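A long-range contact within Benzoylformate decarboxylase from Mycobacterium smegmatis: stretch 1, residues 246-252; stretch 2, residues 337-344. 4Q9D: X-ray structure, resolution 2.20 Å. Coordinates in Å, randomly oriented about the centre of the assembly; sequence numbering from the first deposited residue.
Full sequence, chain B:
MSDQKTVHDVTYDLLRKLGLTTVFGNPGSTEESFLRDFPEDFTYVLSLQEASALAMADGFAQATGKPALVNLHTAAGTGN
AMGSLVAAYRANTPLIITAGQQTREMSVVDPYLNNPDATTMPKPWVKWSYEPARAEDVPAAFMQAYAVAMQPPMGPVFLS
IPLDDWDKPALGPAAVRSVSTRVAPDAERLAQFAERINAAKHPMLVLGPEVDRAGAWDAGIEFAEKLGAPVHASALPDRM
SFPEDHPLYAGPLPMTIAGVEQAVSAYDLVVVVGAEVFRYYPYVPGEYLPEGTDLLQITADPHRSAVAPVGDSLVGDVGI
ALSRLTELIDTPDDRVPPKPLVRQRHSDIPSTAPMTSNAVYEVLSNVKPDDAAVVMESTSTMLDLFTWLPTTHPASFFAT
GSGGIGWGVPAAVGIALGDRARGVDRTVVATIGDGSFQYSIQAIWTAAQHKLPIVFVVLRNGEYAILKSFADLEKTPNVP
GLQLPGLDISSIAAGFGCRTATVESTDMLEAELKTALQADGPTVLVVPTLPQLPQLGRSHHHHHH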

# COMPACT_ATOMS: atom_id res chain seq x y z
N HIS B 246 9.07 -37.47 -25.87
CA HIS B 246 8.02 -37.60 -26.88
C HIS B 246 8.47 -37.16 -28.28
O HIS B 246 9.15 -36.14 -28.41
CB HIS B 246 6.80 -36.75 -26.49
CG HIS B 246 5.53 -37.19 -27.14
ND1 HIS B 246 5.14 -36.74 -28.39
CD2 HIS B 246 4.53 -38.00 -26.71
CE1 HIS B 246 3.98 -37.28 -28.71
NE2 HIS B 246 3.58 -38.04 -27.70
N PRO B 247 8.04 -37.90 -29.33
CA PRO B 247 8.47 -37.60 -30.71
C PRO B 247 8.10 -36.18 -31.12
O PRO B 247 8.78 -35.60 -31.97
CB PRO B 247 7.67 -38.60 -31.58
CG PRO B 247 7.23 -39.69 -30.60
CD PRO B 247 7.10 -39.04 -29.26
N LEU B 248 7.03 -35.63 -30.54
CA LEU B 248 6.62 -34.27 -30.90
C LEU B 248 7.39 -33.18 -30.13
O LEU B 248 7.26 -32.00 -30.44
CB LEU B 248 5.12 -34.09 -30.70
CG LEU B 248 4.17 -34.82 -31.66
CD1 LEU B 248 2.74 -34.49 -31.24
CD2 LEU B 248 4.40 -34.44 -33.11
N TYR B 249 8.17 -33.57 -29.11
CA TYR B 249 8.79 -32.57 -28.23
C TYR B 249 9.86 -31.78 -28.94
O TYR B 249 10.76 -32.35 -29.53
CB TYR B 249 9.38 -33.24 -27.00
CG TYR B 249 9.98 -32.28 -25.97
CD1 TYR B 249 9.22 -31.26 -25.38
CD2 TYR B 249 11.28 -32.44 -25.55
CE1 TYR B 249 9.77 -30.43 -24.43
CE2 TYR B 249 11.84 -31.63 -24.62
CZ TYR B 249 11.09 -30.63 -24.05
OH TYR B 249 11.69 -29.84 -23.11
N ALA B 250 9.75 -30.46 -28.89
CA ALA B 250 10.72 -29.61 -29.51
C ALA B 250 11.59 -28.83 -28.52
O ALA B 250 12.33 -27.91 -28.91
CB ALA B 250 10.04 -28.66 -30.50
N GLY B 251 11.48 -29.16 -27.24
CA GLY B 251 12.32 -28.54 -26.23
C GLY B 251 11.78 -27.20 -25.75
O GLY B 251 10.76 -26.73 -26.25
N PRO B 252 12.47 -26.58 -24.79
CA PRO B 252 12.05 -25.28 -24.26
C PRO B 252 12.19 -24.18 -25.30
O PRO B 252 13.09 -24.22 -26.12
CB PRO B 252 13.02 -25.04 -23.09
CG PRO B 252 14.23 -25.87 -23.45
CD PRO B 252 13.68 -27.09 -24.13
N PRO B 337 5.14 -34.82 -39.78
CA PRO B 337 5.85 -35.03 -38.51
C PRO B 337 6.94 -33.99 -38.32
O PRO B 337 7.75 -33.75 -39.22
CB PRO B 337 6.46 -36.42 -38.68
CG PRO B 337 5.51 -37.12 -39.57
CD PRO B 337 5.05 -36.06 -40.56
N PRO B 338 6.95 -33.34 -37.16
CA PRO B 338 8.01 -32.36 -36.92
C PRO B 338 9.38 -33.06 -36.95
O PRO B 338 9.47 -34.25 -36.63
CB PRO B 338 7.68 -31.81 -35.53
CG PRO B 338 6.86 -32.83 -34.88
CD PRO B 338 6.11 -33.56 -35.97
N LYS B 339 10.39 -32.33 -37.40
CA LYS B 339 11.78 -32.77 -37.36
C LYS B 339 12.12 -33.16 -35.93
O LYS B 339 11.92 -32.37 -35.02
CB LYS B 339 12.67 -31.59 -37.80
CG LYS B 339 14.18 -31.78 -37.66
CD LYS B 339 14.91 -30.56 -38.27
CE LYS B 339 16.43 -30.71 -38.27
NZ LYS B 339 16.94 -31.08 -36.92
N PRO B 340 12.62 -34.39 -35.72
CA PRO B 340 12.92 -34.84 -34.36
C PRO B 340 13.92 -33.93 -33.61
O PRO B 340 14.81 -33.33 -34.23
CB PRO B 340 13.49 -36.24 -34.57
CG PRO B 340 12.84 -36.69 -35.82
CD PRO B 340 12.84 -35.47 -36.70
N LEU B 341 13.71 -33.80 -32.30
CA LEU B 341 14.63 -33.05 -31.46
C LEU B 341 15.87 -33.89 -31.22
O LEU B 341 15.77 -35.03 -30.77
CB LEU B 341 13.98 -32.77 -30.10
CG LEU B 341 14.94 -32.11 -29.11
CD1 LEU B 341 15.29 -30.75 -29.65
CD2 LEU B 341 14.31 -32.01 -27.72
N VAL B 342 17.05 -33.34 -31.48
CA VAL B 342 18.28 -34.10 -31.27
C VAL B 342 19.14 -33.41 -30.22
O VAL B 342 19.55 -32.28 -30.39
CB VAL B 342 19.09 -34.27 -32.60
CG1 VAL B 342 20.45 -34.93 -32.31
CG2 VAL B 342 18.26 -35.08 -33.63
N ARG B 343 19.40 -34.11 -29.12
CA ARG B 343 20.28 -33.59 -28.08
C ARG B 343 21.74 -33.82 -28.46
O ARG B 343 22.15 -34.94 -28.79
CB ARG B 343 19.98 -34.26 -26.74
CG ARG B 343 18.66 -33.86 -26.15
CD ARG B 343 18.21 -34.82 -25.05
NE ARG B 343 16.95 -34.39 -24.44
CZ ARG B 343 15.75 -34.65 -24.95
NH1 ARG B 343 15.64 -35.35 -26.07
NH2 ARG B 343 14.65 -34.22 -24.33
N GLN B 344 22.52 -32.75 -28.41
CA GLN B 344 23.93 -32.88 -28.67
C GLN B 344 24.60 -33.57 -27.49
O GLN B 344 25.17 -32.91 -26.63
CB GLN B 344 24.53 -31.50 -28.93
CG GLN B 344 23.92 -30.80 -30.15
CD GLN B 344 24.14 -31.58 -31.45
OE1 GLN B 344 25.28 -31.89 -31.82
NE2 GLN B 344 23.05 -31.90 -32.16
O HOH W 1 11.22 -34.28 -31.40
O HOH W 2 8.42 -36.08 -35.04

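How does stretch 1 set itself up to meet a chain segment ninety or more residues away? It begins with a type I beta turn from His246 to Tyr249, closed by a backbone hydrogen bond of 2.8 Å from Tyr249 N to His246 O. The His246 side chain adds a second tie, since its ND1 accepts a hydrogen bond from Leu248 N at 3.1 Å. His246 itself does not reach stretch 2; its part is to help shape the turn that presents Pro247 and Leu248. Stretch 2 has no regular helix or strand, and the touching parts run 63° apart.

What joins the two backbones, given that no direct hydrogen bond crosses between them? Two waters do the work, beginning at Pro247, whose nitrogen carries no proton but whose carbonyl is free to accept. Water 2 donates to Pro247 O at 3.1 Å and to Pro338 O at 2.6 Å, linking two acceptors that could not bond to each other. Water 1 accepts from Leu341 N at 2.7 Å and also lies within hydrogen-bonding distance of Pro247 O (2.8 Å) and Tyr249 O (2.7 Å). Pro338 and Pro340 have no backbone N-H to offer, whereas Leu341 does, and water relays that donor to stretch 1.

How does Leu248 make contact when its CA-to-CB bond points away from stretch 2? The end of its side chain comes nearer, with chi1 at m and chi2 at t, and Leu248 CD2 lies 3.4 Å from Pro338 CG. Pro338 points toward stretch 1, so its ring meets the leucine methyl in a close apolar contact.

What does Tyr249 contribute at the start of the short strand? Its CB points sideways, yet its ring reaches stretch 2: Tyr249 CD2 sits 3.8 Å from Leu341 CD2, an apolar contact made obliquely to the ring. Arg343 NH2 approaches the ring edge, 3.8 Å from Tyr249 CE2, near the ring plane. The backbone is close too, with Tyr249 O 3.3 Å from Leu341 CB.

Why does Leu341 remain the main partner as the strand continues? Its CB points toward stretch 1, and its side chain carries on past Tyr249: Leu341 CD1 lies 4.2 Å from Ala250 O, and Leu341 CD2 lies 4.0 Å from Gly251 N. At Gly251, the backbone angles of 84°/178° call for glycine, because a CB would be jammed against the preceding carbonyl oxygen and would also clash with Pro252 CD.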